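Local coordinates for aminomethyltransferase (Bartonella henselae, PDB 3GIR), which belongs to the aminomethyltransferase (T-protein) family and combines a large N-terminal domain with a smaller C-terminal beta-barrel domain, at residues P273-L278 / P306-V311; V337-G342 / M353-V358; A88-K93 / Q166-E171; P92-F97 / C138-V143. All coordinates share one frame; numbering follows the deposited sequence.

Contact 1. Residues P273-L278 / P306-V311; sequences PIDAAL and PSRCRV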
loop_
_atom_site.group_PDB
_atom_site.type_symbol
_atom_site.label_atom_id
_atom_site.label_comp_id
_atom_site.label_asym_id
_atom_site.label_seq_id
_atom_site.Cartn_x
_atom_site.Cartn_y
_atom_site.Cartn_z
ATOM N N PRO A 273 13.684 -5.291 4.489
ATOM C CA PRO A 273 12.700 -4.936 5.478
ATOM C C PRO A 273 13.341 -4.374 6.750
ATOM O O PRO A 273 12.685 -3.652 7.477
ATOM C CB PRO A 273 11.966 -6.265 5.784
ATOM C CG PRO A 273 12.125 -7.014 4.524
ATOM C CD PRO A 273 13.538 -6.690 4.054
ATOM N N ILE A 274 14.615 -4.695 6.964
ATOM C CA ILE A 274 15.325 -4.210 8.125
ATOM C C ILE A 274 15.507 -2.709 7.963
ATOM O O ILE A 274 15.150 -1.949 8.881
ATOM C CB ILE A 274 16.691 -4.964 8.319
ATOM C CG1 ILE A 274 16.490 -6.503 8.520
ATOM C CG2 ILE A 274 17.463 -4.386 9.500
ATOM C CD1 ILE A 274 15.865 -7.361 7.268
ATOM N N ASP A 275 16.026 -2.275 6.807
ATOM C CA ASP A 275 16.218 -0.836 6.564
ATOM C C ASP A 275 14.851 -0.122 6.635
ATOM O O ASP A 275 14.722 0.984 7.121
ATOM C CB ASP A 275 16.792 -0.601 5.155
ATOM C CG ASP A 275 18.052 -1.372 4.872
ATOM O OD1 ASP A 275 18.832 -1.542 5.849
ATOM O OD2 ASP A 275 18.246 -1.748 3.637
ATOM N N ALA A 276 13.813 -0.755 6.079
ATOM C CA ALA A 276 12.499 -0.170 5.991
ATOM C C ALA A 276 11.639 -0.221 7.236
ATOM O O ALA A 276 10.525 0.284 7.252
ATOM C CB ALA A 276 11.725 -0.829 4.769
ATOM N N ALA A 277 12.170 -0.829 8.302
ATOM C CA ALA A 277 11.414 -1.057 9.541
ATOM C C ALA A 277 10.066 -1.715 9.297
ATOM O O ALA A 277 9.033 -1.291 9.853
ATOM C CB ALA A 277 11.230 0.263 10.365
ATOM N N LEU A 278 10.133 -2.833 8.554
ATOM C CA LEU A 278 8.972 -3.639 8.226
ATOM C C LEU A 278 9.207 -5.106 8.650
ATOM O O LEU A 278 8.448 -6.001 8.227
ATOM C CB LEU A 278 8.699 -3.521 6.736
ATOM C CG LEU A 278 8.288 -2.179 6.132
ATOM C CD1 LEU A 278 8.133 -2.356 4.628
ATOM C CD2 LEU A 278 6.990 -1.692 6.707
ATOM N N PRO A 306 20.377 -2.180 10.430
ATOM C CA PRO A 306 20.044 -1.461 9.173
ATOM C C PRO A 306 21.213 -0.662 8.555
ATOM O O PRO A 306 22.046 -0.162 9.284
ATOM C CB PRO A 306 18.858 -0.569 9.586
ATOM C CG PRO A 306 18.779 -0.625 11.081
ATOM C CD PRO A 306 19.474 -1.868 11.541
ATOM N N SER A 307 21.281 -0.587 7.210
ATOM C CA SER A 307 22.305 0.237 6.507
ATOM C C SER A 307 21.851 1.705 6.360
ATOM O O SER A 307 22.680 2.582 6.121
ATOM C CB SER A 307 22.745 -0.387 5.141
ATOM O OG SER A 307 21.765 -0.334 4.096
ATOM N N ARG A 308 20.542 1.926 6.513
ATOM C CA ARG A 308 19.902 3.241 6.563
ATOM C C ARG A 308 18.518 2.930 7.127
ATOM O O ARG A 308 18.122 1.759 7.144
ATOM C CB ARG A 308 19.741 3.814 5.194
ATOM C CG ARG A 308 19.362 2.846 4.146
ATOM C CD ARG A 308 19.187 3.652 2.876
ATOM N NE ARG A 308 18.766 2.890 1.720
ATOM C CZ ARG A 308 18.220 3.432 0.617
ATOM N NH1 ARG A 308 17.990 4.759 0.530
ATOM N NH2 ARG A 308 17.881 2.643 -0.422
ATOM N N CYS A 309 17.781 3.941 7.581
ATOM C CA CYS A 309 16.545 3.700 8.373
ATOM C C CYS A 309 15.398 4.524 7.821
ATOM O O CYS A 309 15.536 5.740 7.721
ATOM C CB CYS A 309 16.670 4.110 9.804
ATOM S SG CYS A 309 18.037 3.167 10.579
ATOM N N ARG A 310 14.246 3.886 7.547
ATOM C CA ARG A 310 13.055 4.637 7.144
ATOM C C ARG A 310 12.404 5.315 8.338
ATOM O O ARG A 310 12.101 4.672 9.385
ATOM C CB ARG A 310 12.022 3.709 6.515
ATOM C CG ARG A 310 10.790 4.512 6.010
ATOM C CD ARG A 310 9.803 3.552 5.325
ATOM N NE ARG A 310 9.330 2.549 6.299
ATOM C CZ ARG A 310 8.332 2.685 7.165
ATOM N NH1 ARG A 310 7.514 3.738 7.179
ATOM N NH2 ARG A 310 8.084 1.689 8.001
ATOM N N VAL A 311 12.265 6.639 8.227
ATOM C CA VAL A 311 11.720 7.444 9.238
ATOM C C VAL A 311 10.659 8.426 8.745
ATOM O O VAL A 311 10.688 8.892 7.586
ATOM C CB VAL A 311 12.845 8.230 10.060
ATOM C CG1 VAL A 311 13.833 7.265 10.745
ATOM C CG2 VAL A 311 13.549 9.248 9.181
HETATM O O HOH W 1 18.871 0.364 1.704
HETATM O O HOH W 2 20.518 -2.734 3.021
#

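Contact 2. Residues V337-G342 / M353-V358; sequences VVTSGG and MGYVPV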
loop_
_atom_site.group_PDB
_atom_site.type_symbol
_atom_site.label_atom_id
_atom_site.label_comp_id
_atom_site.label_asym_id
_atom_site.label_seq_id
_atom_site.Cartn_x
_atom_site.Cartn_y
_atom_site.Cartn_z
ATOM N N VAL A 337 17.767 11.000 2.181
ATOM C CA VAL A 337 16.872 11.501 1.134
ATOM C C VAL A 337 15.427 11.395 1.599
ATOM O O VAL A 337 15.088 10.461 2.361
ATOM C CB VAL A 337 17.069 10.722 -0.187
ATOM C CG1 VAL A 337 16.608 9.319 -0.090
ATOM C CG2 VAL A 337 16.473 11.551 -1.371
ATOM N N VAL A 338 14.587 12.350 1.203
ATOM C CA VAL A 338 13.178 12.267 1.359
ATOM C C VAL A 338 12.614 11.377 0.282
ATOM O O VAL A 338 12.881 11.596 -0.909
ATOM C CB VAL A 338 12.531 13.656 1.258
ATOM C CG1 VAL A 338 10.990 13.642 1.261
ATOM C CG2 VAL A 338 13.078 14.584 2.386
ATOM N N THR A 339 11.873 10.371 0.685
ATOM C CA THR A 339 11.245 9.434 -0.267
ATOM C C THR A 339 9.808 9.782 -0.604
ATOM O O THR A 339 9.330 9.443 -1.712
ATOM C CB THR A 339 11.375 8.018 0.166
ATOM O OG1 THR A 339 10.854 7.853 1.496
ATOM C CG2 THR A 339 12.831 7.551 0.134
ATOM N N SER A 340 9.079 10.419 0.331
ATOM C CA SER A 340 7.690 10.836 0.109
ATOM C C SER A 340 7.450 12.122 0.873
ATOM O O SER A 340 8.009 12.336 1.949
ATOM C CB SER A 340 6.665 9.813 0.589
ATOM O OG SER A 340 6.749 8.606 -0.106
ATOM N N GLY A 341 6.643 12.994 0.310
ATOM C CA GLY A 341 6.327 14.234 0.996
ATOM C C GLY A 341 5.159 14.947 0.402
ATOM O O GLY A 341 4.999 14.926 -0.838
ATOM N N GLY A 342 4.360 15.598 1.246
ATOM C CA GLY A 342 3.254 16.420 0.788
ATOM C C GLY A 342 2.580 17.154 1.929
ATOM O O GLY A 342 3.007 17.089 3.054
ATOM N N MET A 353 8.360 11.199 4.605
ATOM C CA MET A 353 9.082 10.017 5.083
ATOM C C MET A 353 10.362 9.964 4.299
ATOM O O MET A 353 10.475 10.514 3.207
ATOM C CB MET A 353 8.304 8.703 4.907
ATOM C CG MET A 353 7.191 8.534 5.852
ATOM S SD MET A 353 6.487 6.852 5.841
ATOM C CE MET A 353 6.697 6.415 4.129
ATOM N N GLY A 354 11.379 9.310 4.864
ATOM C CA GLY A 354 12.640 9.254 4.130
ATOM C C GLY A 354 13.613 8.354 4.857
ATOM O O GLY A 354 13.224 7.646 5.822
ATOM N N TYR A 355 14.850 8.373 4.432
ATOM C CA TYR A 355 15.942 7.566 4.967
ATOM C C TYR A 355 16.996 8.431 5.548
ATOM O O TYR A 355 17.429 9.385 4.930
ATOM C CB TYR A 355 16.567 6.616 3.945
ATOM C CG TYR A 355 15.674 5.401 3.687
ATOM C CD1 TYR A 355 15.809 4.231 4.414
ATOM C CD2 TYR A 355 14.646 5.469 2.755
ATOM C CE1 TYR A 355 14.999 3.163 4.212
ATOM C CE2 TYR A 355 13.811 4.352 2.559
ATOM C CZ TYR A 355 13.993 3.229 3.301
ATOM O OH TYR A 355 13.142 2.105 3.168
ATOM N N VAL A 356 17.454 8.041 6.741
ATOM C CA VAL A 356 18.598 8.663 7.436
ATOM C C VAL A 356 19.453 7.496 7.969
ATOM O O VAL A 356 18.982 6.386 8.192
ATOM C CB VAL A 356 18.152 9.637 8.526
ATOM C CG1 VAL A 356 17.351 10.840 7.950
ATOM C CG2 VAL A 356 17.398 8.897 9.687
ATOM N N PRO A 357 20.740 7.767 8.284
ATOM C CA PRO A 357 21.516 6.720 8.889
ATOM C C PRO A 357 21.044 6.458 10.296
ATOM O O PRO A 357 20.375 7.299 10.938
ATOM C CB PRO A 357 22.945 7.315 8.872
ATOM C CG PRO A 357 22.897 8.463 7.934
ATOM C CD PRO A 357 21.509 8.993 8.122
ATOM N N VAL A 358 21.402 5.280 10.805
ATOM C CA VAL A 358 20.916 4.887 12.123
ATOM C C VAL A 358 21.202 5.898 13.234
ATOM O O VAL A 358 20.372 6.124 14.119
ATOM C CB VAL A 358 21.393 3.432 12.453
ATOM C CG1 VAL A 358 22.874 3.325 12.627
ATOM C CG2 VAL A 358 20.640 2.860 13.686
#

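Contact 3. Residues A88-K93 / Q166-E171; sequences AVEGPK and QVIALE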
loop_
_atom_site.group_PDB
_atom_site.type_symbol
_atom_site.label_atom_id
_atom_site.label_comp_id
_atom_site.label_asym_id
_atom_site.label_seq_id
_atom_site.Cartn_x
_atom_site.Cartn_y
_atom_site.Cartn_z
ATOM N N ALA A 88 -4.317 -14.911 -8.320
ATOM C CA ALA A 88 -4.800 -16.106 -7.586
ATOM C C ALA A 88 -3.713 -17.169 -7.556
ATOM O O ALA A 88 -2.924 -17.345 -8.535
ATOM C CB ALA A 88 -6.041 -16.674 -8.211
ATOM N N VAL A 89 -3.638 -17.845 -6.433
ATOM C CA VAL A 89 -2.661 -18.937 -6.269
ATOM C C VAL A 89 -3.516 -20.136 -5.791
ATOM O O VAL A 89 -4.134 -20.066 -4.750
ATOM C CB VAL A 89 -1.637 -18.507 -5.257
ATOM C CG1 VAL A 89 -0.716 -19.695 -4.869
ATOM C CG2 VAL A 89 -0.835 -17.258 -5.800
ATOM N N GLU A 90 -3.543 -21.217 -6.582
ATOM C CA GLU A 90 -4.494 -22.296 -6.419
ATOM C C GLU A 90 -3.804 -23.630 -6.723
ATOM O O GLU A 90 -3.178 -23.710 -7.750
ATOM C CB GLU A 90 -5.636 -22.065 -7.436
ATOM C CG GLU A 90 -6.687 -23.128 -7.434
ATOM C CD GLU A 90 -7.874 -22.834 -8.339
ATOM O OE1 GLU A 90 -7.818 -21.867 -9.174
ATOM O OE2 GLU A 90 -8.854 -23.610 -8.228
ATOM N N GLY A 91 -4.003 -24.637 -5.897
ATOM C CA GLY A 91 -3.597 -25.998 -6.241
ATOM C C GLY A 91 -3.214 -26.713 -4.973
ATOM O O GLY A 91 -3.148 -26.150 -3.873
ATOM N N PRO A 92 -2.930 -28.013 -5.103
ATOM C CA PRO A 92 -2.790 -28.797 -3.887
ATOM C C PRO A 92 -1.585 -28.463 -3.046
ATOM O O PRO A 92 -1.571 -28.751 -1.882
ATOM C CB PRO A 92 -2.718 -30.248 -4.388
ATOM C CG PRO A 92 -2.463 -30.156 -5.811
ATOM C CD PRO A 92 -2.978 -28.824 -6.322
ATOM N N LYS A 93 -0.573 -27.875 -3.654
ATOM C CA LYS A 93 0.606 -27.450 -2.923
ATOM C C LYS A 93 0.746 -25.929 -2.852
ATOM O O LYS A 93 1.856 -25.415 -2.700
ATOM C CB LYS A 93 1.841 -28.107 -3.520
ATOM C CG LYS A 93 1.696 -29.672 -3.484
ATOM C CD LYS A 93 1.663 -30.188 -2.034
ATOM C CE LYS A 93 1.579 -31.761 -1.966
ATOM N NZ LYS A 93 1.445 -32.185 -0.507
ATOM N N GLN A 166 -0.911 -23.450 -9.266
ATOM C CA GLN A 166 -0.992 -22.526 -10.383
ATOM C C GLN A 166 -1.044 -21.067 -9.875
ATOM O O GLN A 166 -1.592 -20.830 -8.817
ATOM C CB GLN A 166 -2.258 -22.792 -11.196
ATOM C CG GLN A 166 -2.319 -24.200 -11.846
ATOM C CD GLN A 166 -1.164 -24.507 -12.791
ATOM O OE1 GLN A 166 -0.539 -25.584 -12.706
ATOM N NE2 GLN A 166 -0.879 -23.581 -13.704
ATOM N N VAL A 167 -0.468 -20.171 -10.638
ATOM C CA VAL A 167 -0.464 -18.731 -10.386
ATOM C C VAL A 167 -1.182 -18.132 -11.577
ATOM O O VAL A 167 -0.775 -18.361 -12.725
ATOM C CB VAL A 167 1.017 -18.239 -10.362
ATOM C CG1 VAL A 167 1.156 -16.784 -10.062
ATOM C CG2 VAL A 167 1.809 -19.063 -9.285
ATOM N N ILE A 168 -2.222 -17.328 -11.320
ATOM C CA ILE A 168 -3.100 -16.826 -12.349
ATOM C C ILE A 168 -3.324 -15.298 -12.149
ATOM O O ILE A 168 -3.875 -14.920 -11.141
ATOM C CB ILE A 168 -4.501 -17.518 -12.287
ATOM C CG1 ILE A 168 -4.323 -19.043 -12.266
ATOM C CG2 ILE A 168 -5.368 -17.055 -13.486
ATOM C CD1 ILE A 168 -5.592 -19.772 -11.882
ATOM N N ALA A 169 -2.980 -14.497 -13.158
ATOM C CA ALA A 169 -3.239 -13.057 -13.117
ATOM C C ALA A 169 -4.703 -12.840 -13.489
ATOM O O ALA A 169 -5.160 -13.356 -14.474
ATOM C CB ALA A 169 -2.311 -12.324 -14.079
ATOM N N LEU A 170 -5.461 -12.140 -12.650
ATOM C CA LEU A 170 -6.874 -11.939 -12.880
ATOM C C LEU A 170 -7.157 -10.600 -13.521
ATOM O O LEU A 170 -6.438 -9.596 -13.281
ATOM C CB LEU A 170 -7.628 -12.070 -11.588
ATOM C CG LEU A 170 -7.496 -13.334 -10.727
ATOM C CD1 LEU A 170 -8.343 -13.330 -9.474
ATOM C CD2 LEU A 170 -7.863 -14.555 -11.566
ATOM N N GLU A 171 -8.207 -10.574 -14.335
ATOM C CA GLU A 171 -8.724 -9.318 -14.908
ATOM C C GLU A 171 -9.879 -8.822 -14.040
ATOM O O GLU A 171 -10.929 -9.445 -13.961
ATOM C CB GLU A 171 -9.211 -9.534 -16.341
ATOM C CG GLU A 171 -9.557 -8.241 -17.034
ATOM C CD GLU A 171 -9.631 -8.323 -18.567
ATOM O OE1 GLU A 171 -10.138 -9.353 -19.080
ATOM O OE2 GLU A 171 -9.207 -7.345 -19.261
#

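Contact 4. Residues P92-F97 / C138-V143; sequences PKAVEF and CRFMLV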
loop_
_atom_site.group_PDB
_atom_site.type_symbol
_atom_site.label_atom_id
_atom_site.label_comp_id
_atom_site.label_asym_id
_atom_site.label_seq_id
_atom_site.Cartn_x
_atom_site.Cartn_y
_atom_site.Cartn_z
ATOM N N PRO A 92 -2.930 -28.013 -5.103
ATOM C CA PRO A 92 -2.790 -28.797 -3.887
ATOM C C PRO A 92 -1.585 -28.463 -3.046
ATOM O O PRO A 92 -1.571 -28.751 -1.882
ATOM C CB PRO A 92 -2.718 -30.248 -4.388
ATOM C CG PRO A 92 -2.463 -30.156 -5.811
ATOM C CD PRO A 92 -2.978 -28.824 -6.322
ATOM N N LYS A 93 -0.573 -27.875 -3.654
ATOM C CA LYS A 93 0.606 -27.450 -2.923
ATOM C C LYS A 93 0.746 -25.929 -2.852
ATOM O O LYS A 93 1.856 -25.415 -2.700
ATOM C CB LYS A 93 1.841 -28.107 -3.520
ATOM C CG LYS A 93 1.696 -29.672 -3.484
ATOM C CD LYS A 93 1.663 -30.188 -2.034
ATOM C CE LYS A 93 1.579 -31.761 -1.966
ATOM N NZ LYS A 93 1.445 -32.185 -0.507
ATOM N N ALA A 94 -0.382 -25.223 -2.942
ATOM C CA ALA A 94 -0.351 -23.744 -2.776
ATOM C C ALA A 94 0.277 -23.292 -1.489
ATOM O O ALA A 94 1.056 -22.310 -1.461
ATOM C CB ALA A 94 -1.787 -23.168 -2.932
ATOM N N VAL A 95 -0.062 -23.947 -0.381
ATOM C CA VAL A 95 0.544 -23.618 0.925
ATOM C C VAL A 95 2.070 -23.687 0.945
ATOM O O VAL A 95 2.756 -22.782 1.449
ATOM C CB VAL A 95 -0.042 -24.513 2.068
ATOM C CG1 VAL A 95 0.753 -24.403 3.409
ATOM C CG2 VAL A 95 -1.540 -24.180 2.265
ATOM N N GLU A 96 2.639 -24.782 0.443
ATOM C CA GLU A 96 4.046 -24.943 0.403
ATOM C C GLU A 96 4.728 -23.949 -0.579
ATOM O O GLU A 96 5.755 -23.380 -0.302
ATOM C CB GLU A 96 4.331 -26.392 -0.032
ATOM C CG GLU A 96 3.856 -27.388 0.989
ATOM C CD GLU A 96 2.369 -27.813 0.965
ATOM O OE1 GLU A 96 1.531 -27.362 0.122
ATOM O OE2 GLU A 96 2.016 -28.624 1.884
ATOM N N PHE A 97 4.098 -23.708 -1.708
ATOM C CA PHE A 97 4.620 -22.747 -2.630
ATOM C C PHE A 97 4.721 -21.339 -1.969
ATOM O O PHE A 97 5.762 -20.641 -2.056
ATOM C CB PHE A 97 3.771 -22.691 -3.862
ATOM C CG PHE A 97 4.004 -21.441 -4.668
ATOM C CD1 PHE A 97 5.274 -21.081 -5.141
ATOM C CD2 PHE A 97 2.929 -20.596 -4.923
ATOM C CE1 PHE A 97 5.440 -19.919 -5.830
ATOM C CE2 PHE A 97 3.140 -19.382 -5.551
ATOM C CZ PHE A 97 4.354 -19.060 -6.025
ATOM N N CYS A 138 -6.949 -24.616 -0.368
ATOM C CA CYS A 138 -5.902 -24.599 -1.399
ATOM C C CYS A 138 -6.026 -23.429 -2.302
ATOM O O CYS A 138 -5.593 -23.504 -3.447
ATOM C CB CYS A 138 -5.906 -25.896 -2.209
ATOM S SG CYS A 138 -5.527 -27.359 -1.146
ATOM N N ARG A 139 -6.576 -22.318 -1.789
ATOM C CA ARG A 139 -6.784 -21.131 -2.670
ATOM C C ARG A 139 -6.436 -19.879 -1.915
ATOM O O ARG A 139 -6.924 -19.647 -0.810
ATOM C CB ARG A 139 -8.208 -20.968 -3.225
ATOM C CG ARG A 139 -8.734 -22.155 -4.067
ATOM C CD ARG A 139 -10.219 -21.983 -4.430
ATOM N NE ARG A 139 -10.404 -20.665 -4.994
ATOM C CZ ARG A 139 -11.222 -19.735 -4.488
ATOM N NH1 ARG A 139 -12.060 -19.994 -3.495
ATOM N NH2 ARG A 139 -11.222 -18.559 -5.041
ATOM N N PHE A 140 -5.624 -19.047 -2.558
ATOM C CA PHE A 140 -5.185 -17.768 -1.950
ATOM C C PHE A 140 -5.243 -16.661 -2.988
ATOM O O PHE A 140 -5.287 -16.918 -4.172
ATOM C CB PHE A 140 -3.713 -17.867 -1.484
ATOM C CG PHE A 140 -3.460 -18.850 -0.347
ATOM C CD1 PHE A 140 -3.166 -18.408 0.907
ATOM C CD2 PHE A 140 -3.422 -20.233 -0.631
ATOM C CE1 PHE A 140 -2.885 -19.295 1.904
ATOM C CE2 PHE A 140 -3.175 -21.140 0.365
ATOM C CZ PHE A 140 -2.894 -20.681 1.631
ATOM N N MET A 141 -5.236 -15.431 -2.528
ATOM C CA MET A 141 -5.238 -14.259 -3.411
ATOM C C MET A 141 -4.068 -13.383 -2.933
ATOM O O MET A 141 -3.789 -13.237 -1.745
ATOM C CB MET A 141 -6.544 -13.420 -3.290
ATOM C CG MET A 141 -6.716 -12.359 -4.292
ATOM S SD MET A 141 -7.058 -13.098 -5.931
ATOM C CE MET A 141 -8.800 -13.640 -5.732
ATOM N N LEU A 142 -3.369 -12.839 -3.909
ATOM C CA LEU A 142 -2.354 -11.797 -3.695
ATOM C C LEU A 142 -2.819 -10.534 -4.398
ATOM O O LEU A 142 -3.344 -10.568 -5.539
ATOM C CB LEU A 142 -0.992 -12.220 -4.290
ATOM C CG LEU A 142 -0.205 -13.267 -3.522
ATOM C CD1 LEU A 142 0.912 -13.999 -4.377
ATOM C CD2 LEU A 142 0.395 -12.635 -2.262
ATOM N N VAL A 143 -2.588 -9.391 -3.768
ATOM C CA VAL A 143 -2.753 -8.103 -4.473
ATOM C C VAL A 143 -1.401 -7.430 -4.606
ATOM O O VAL A 143 -0.752 -7.190 -3.581
ATOM C CB VAL A 143 -3.761 -7.214 -3.687
ATOM C CG1 VAL A 143 -3.964 -5.871 -4.427
ATOM C CG2 VAL A 143 -5.171 -7.871 -3.563
#

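Contact 1. Residues P273-L278 / P306-V311
Arg310 holds the carbonyl of Ala276 side-on, with two nitrogens sharing one oxygen. Arg310 NE lies 2.7 Å from Ala276 O, and Arg310 NH2 lies 2.9 Å from that same Ala276 O. The oxygen sits close to the guanidinium plane, at the edge of the group. The arginine leaves the strand with CG anti to its own N, and a bend at chi3 (62°) brings NE and NH2 round to the carbonyl. Leu278 CD2 approaches the guanidinium obliquely, 3.8 Å from Arg310 NH2. The backbone adds a bond beside this grip: Arg310 N gives its hydrogen to Asp275 O at 3.0 Å. Asp275 is buried here, and its CA makes a CA-H...O contact with Arg308 O. This grip and the buried aspartate form the tightly packed part. Met353 and Leu383 also touch the arginine.

The accepting residues belong to a type I beta turn from Ile274 to Ala277. The turn lies in a loop of the large N-terminal domain. Arg310 lies on strand 309-315 of the C-terminal barrel domain, and the contact therefore joins the two.

The loose side lies at Ser307, Pro306 and the waters. Ser307 is exposed, and Ser307 N bonds to Asp275 OD1 at 3.0 Å, on the syn side but 34° out of the carboxylate plane. Asp275 OD2 also takes two waters, accepting from water 1 at 2.9 Å and from water 2 at 2.6 Å. The second water bridges to Ser307 OG. At the margin, Ile274 CG2 rests against Pro306 CD at 3.8 Å, and the two side chains cross at about a right angle.

Contact 2. Residues V337-G342 / M353-V358
A classic beta bulge interrupts the hairpin formed by strands 334-344 and 349-356 of the C-terminal barrel domain. Thr339 and Ser340 both face Met353 across the strands. Met353 O accepts twice, from Thr339 N at 2.9 Å and from Ser340 N at 3.2 Å. Both donors are tilted from the carbonyl plane, the second more strongly. Met353 N answers with a bond to Ser340 O at 2.9 Å. Beyond the bulge the pairing is regular. Val337 and Tyr355 form a hydrogen-bonded antiparallel pair, with Tyr355 N 3.0 Å from Val337 O. Val338 and Gly354 form a non-hydrogen-bonded pair. Gly354 has no side chain, and the two backbones lie close here, with Val338 CA 4.1 Å from Gly354 CA.

At the bulge, Thr339 OG1 stands between N and the carbonyl carbon (chi1 55°). The methyl of this residue, Thr339 CG2, meets the edge of the Tyr355 ring, 3.8 Å from Tyr355 CD2 and near the ring plane.

The polar ends bond to Asp266. Its carboxylate is bonded to Thr339 OG1 and Ser340 OG, and its carbonyl to Tyr355 OH. Loop and hairpin are therefore tied together through this residue. Ser340 OG has a second partner in Arg255 of helix 248-257. On the side of Ser340 and Met353, the same helix packs through Leu256. On the side of Val338, Leu327 of strand 326-328 packs. Strand 309-315 lies beside strand 349-356 and bonds to the backbone of Gly354 and Val356.

Contact 3. Residues A88-K93 / Q166-E171
Ala88 and Ile168 face each other as a hydrogen-bonded antiparallel pair, and Glu90 and Gln166 form the next such pair. Ala88 N bonds to Ile168 O at 2.9 Å, and Ile168 N bonds back to Ala88 O at 2.9 Å. Gln166 N meets Glu90 O at 2.7 Å, and Glu90 N meets Gln166 O at 3.0 Å. Between them, Val89 pairs with Val167 without such bonds.

The side chain of Ile168 runs along the face shared with Ala88 and Glu90. Ile168 CB lies 4.1 Å from Ala88 O and 4.4 Å from Ala88 CB. CG1 is anti to the carbonyl carbon (chi1 -51°), and chi2 then extends the chain. The tip, Ile168 CD1, arrives 4.1 Å from Glu90 OE1. That last contact is doubtful, because Glu90 has two conformers. Further along, Leu170 CD1 touches Ala88 CB at 4.3 Å.

On the other face Val89 and Val167 meet Phe97 of helix 94-101. Strand 166-169 is an outermost strand of its five-stranded sheet. The chemistry implies that main-chain bonds fix the register here, while side-chain contacts on the Ile168 face are few and long.

Contact 4. Residues P92-F97 / C138-V143
Val95 and Phe140 make the closest apolar contact. Val95 CG2 lies 3.8 Å from Phe140 CZ and 3.9 Å from Phe140 CE2. The methyl comes in near the plane of the ring, so it meets the edge. Val95 holds CG2 anti to the carbonyl carbon, with CG1 anti to N (chi1 169°). This leaves CG2 as the branch that meets the ring. Ala94 CB approaches the same ring obliquely, 4.1 Å from Phe140 CD2. Its methyl points toward the strand and also packs on a carbonyl, with Ala94 CB 3.9 Å from Cys138 O. Leu132 and Arg134 of strand 126-136 touch Phe140 too.

The sulfur contact is looser. Cys138 SG lies 4.1 Å from Pro92 CA, just before the helix begins.

No hydrogen bond joins the two segments. The polar bonding runs within each element or to its neighbours. Lys93 is at the N-cap, and Phe97 N bonds to Lys93 O at 3.0 Å in the first turn. Arg139 points away from the helix and makes a salt bridge with Glu203. The backbone of Phe140 pairs with Val89 in strand 85-90.

Helix 94-101 thus lies on a face of an antiparallel sheet, and helix 149-159 packs there as well, through Leu156 on Leu142. The order of strands 126-136, 139-144, 85-90 and 166-169, with the two helices on one face, resembles a ferredoxin-like alpha/beta sandwich, to which strand 114-120 adds a further edge.

Overall arrangement
The four contacts fall into two groups. Contacts 1 and 2 have centres 11 Å apart and both reach the barrel sheet, through neighbouring strands 309-315 and 349-356, where Val311 N lies 2.8 Å from Gly354 O. Contact 1 ties that sheet to the N-terminal domain, while contact 2 lies within the barrel. Contacts 3 and 4 have centres 7 Å apart and share Pro92 and Lys93. Val89 O is 2.8 Å from Phe140 N, so strand 139-144 of contact 4 pairs with strand 85-90 of contact 3 in one antiparallel sheet. The centres of contacts 2 and 3 are 36 Å apart, on opposite sides of the chain's centre. The sodium ion is bound by Leu238, Asp240 and Val243, which lie in none of the contacts.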